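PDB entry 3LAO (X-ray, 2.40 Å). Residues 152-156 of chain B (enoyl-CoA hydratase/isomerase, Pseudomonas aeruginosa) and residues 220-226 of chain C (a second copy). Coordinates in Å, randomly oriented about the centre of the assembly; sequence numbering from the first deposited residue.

Chain B (152-156) GSTVR
Chain C, residues 220-226: QSAFQGR

Two copies of the enzyme meet where a loop of chain B packs against the end of a helix in chain C. The contact is small, burying 209 Å² over both sides. In register, Val B155 lies across from Ala C222, with their CA atoms 5.1 Å apart.

One hydrogen bond joins the stretches. The CA-to-CB bond of Ser C221 points toward chain B, with chi1 at 153° (t), and its OG donates to the carbonyl O of Ser B153 at 2.7 Å. The acceptor is backbone, presented by a loop with phi/psi of -60/148 at Ser B153 (chi1 170°, t) and -127/179 at Thr B154 (chi1 19°). The CA-to-CB bond of Thr B154 points away from chain C.

Most of the remaining contact is van der Waals packing by Val B155 (phi/psi -80/-18, chi1 -139°). Its CG1 lies 3.8 Å from Ala C222 O, and its CG2 lies 3.3 Å from Gly C225 CA. Ala C222 is buried, and it meets the valine through its carbonyl O.

The helix runs through Gln C224, whose N donates a hydrogen bond to Gln C220 O at 3.1 Å. Gly C225 N donates a hydrogen bond to Ser C221 O at 3.2 Å, then the chain leaves helical geometry at phi/psi 66/-135. Glycine suits this positive phi. A CB there would sit 3.2 Å from Val B155 CG2, a tight approach. The CA-to-CB bond of Phe C223 points away from chain B, and the residue is buried elsewhere in the structure.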

# COMPACT_ATOMS: atom_id res chain seq x y z
N GLY B 152 0.26 0.11 -20.51
CA GLY B 152 -0.68 -0.88 -20.02
C GLY B 152 -0.80 -0.77 -18.52
O GLY B 152 0.04 -0.15 -17.86
N SER B 153 -1.85 -1.38 -17.96
CA SER B 153 -2.12 -1.29 -16.52
C SER B 153 -1.00 -1.85 -15.63
O SER B 153 -0.31 -2.81 -15.97
CB SER B 153 -3.45 -1.96 -16.17
OG SER B 153 -3.59 -2.07 -14.77
N THR B 154 -0.86 -1.24 -14.46
CA THR B 154 0.30 -1.50 -13.65
C THR B 154 -0.09 -1.89 -12.26
O THR B 154 -1.26 -1.92 -11.93
CB THR B 154 1.14 -0.23 -13.53
OG1 THR B 154 0.32 0.90 -13.87
CG2 THR B 154 2.34 -0.32 -14.45
N VAL B 155 0.92 -2.16 -11.45
CA VAL B 155 0.73 -2.38 -10.03
C VAL B 155 0.58 -1.06 -9.27
O VAL B 155 0.12 -1.05 -8.11
CB VAL B 155 1.95 -3.06 -9.47
CG1 VAL B 155 1.52 -4.14 -8.48
CG2 VAL B 155 2.74 -3.61 -10.62
N ARG B 156 0.99 0.04 -9.91
CA ARG B 156 0.96 1.34 -9.27
C ARG B 156 -0.47 1.71 -8.90
O ARG B 156 -0.75 2.19 -7.79
CB ARG B 156 1.62 2.40 -10.15
CG ARG B 156 3.05 2.01 -10.49
CD ARG B 156 4.02 3.19 -10.58
NE ARG B 156 5.35 2.71 -10.93
CZ ARG B 156 5.91 2.77 -12.14
NH1 ARG B 156 5.26 3.35 -13.17
NH2 ARG B 156 7.13 2.25 -12.31
N GLN C 220 -3.23 -10.63 -14.87
CA GLN C 220 -1.89 -11.21 -14.80
C GLN C 220 -0.86 -10.11 -14.56
O GLN C 220 0.09 -10.29 -13.78
CB GLN C 220 -1.56 -12.01 -16.06
CG GLN C 220 -0.34 -12.93 -15.89
CD GLN C 220 -0.03 -13.77 -17.14
OE1 GLN C 220 -0.38 -13.40 -18.26
NE2 GLN C 220 0.62 -14.92 -16.94
N SER C 221 -1.07 -8.96 -15.19
CA SER C 221 -0.18 -7.82 -15.00
C SER C 221 -0.22 -7.26 -13.57
O SER C 221 0.78 -6.75 -13.05
CB SER C 221 -0.50 -6.72 -16.01
OG SER C 221 -0.13 -5.46 -15.49
N ALA C 222 -1.37 -7.34 -12.92
CA ALA C 222 -1.46 -6.76 -11.59
C ALA C 222 -0.93 -7.74 -10.53
O ALA C 222 -0.30 -7.31 -9.56
CB ALA C 222 -2.87 -6.34 -11.28
N PHE C 223 -1.18 -9.04 -10.71
CA PHE C 223 -0.61 -10.04 -9.81
C PHE C 223 0.92 -10.01 -9.82
O PHE C 223 1.56 -9.81 -8.78
CB PHE C 223 -1.06 -11.46 -10.14
CG PHE C 223 -2.53 -11.71 -9.96
CD1 PHE C 223 -3.17 -11.33 -8.80
CD2 PHE C 223 -3.26 -12.35 -10.95
CE1 PHE C 223 -4.54 -11.57 -8.63
CE2 PHE C 223 -4.61 -12.60 -10.78
CZ PHE C 223 -5.24 -12.21 -9.62
N GLN C 224 1.52 -10.23 -10.99
CA GLN C 224 2.97 -10.29 -11.07
C GLN C 224 3.66 -8.97 -10.66
O GLN C 224 4.62 -8.96 -9.88
CB GLN C 224 3.43 -10.70 -12.47
CG GLN C 224 3.23 -12.16 -12.79
CD GLN C 224 3.18 -12.41 -14.29
OE1 GLN C 224 3.73 -11.63 -15.08
NE2 GLN C 224 2.49 -13.48 -14.69
N GLY C 225 3.16 -7.85 -11.19
CA GLY C 225 3.90 -6.61 -11.14
C GLY C 225 5.19 -6.63 -11.97
O GLY C 225 5.22 -7.11 -13.11
N ARG C 226 6.27 -6.13 -11.36
CA ARG C 226 7.54 -5.92 -12.05
C ARG C 226 8.72 -6.11 -11.10
O ARG C 226 9.56 -6.98 -11.32
CB ARG C 226 7.58 -4.51 -12.65
CG ARG C 226 6.90 -4.40 -14.02
CD ARG C 226 7.88 -4.75 -15.12
NE ARG C 226 7.29 -5.46 -16.25
CZ ARG C 226 7.98 -5.87 -17.32
NH1 ARG C 226 9.29 -5.63 -17.39
NH2 ARG C 226 7.36 -6.51 -18.30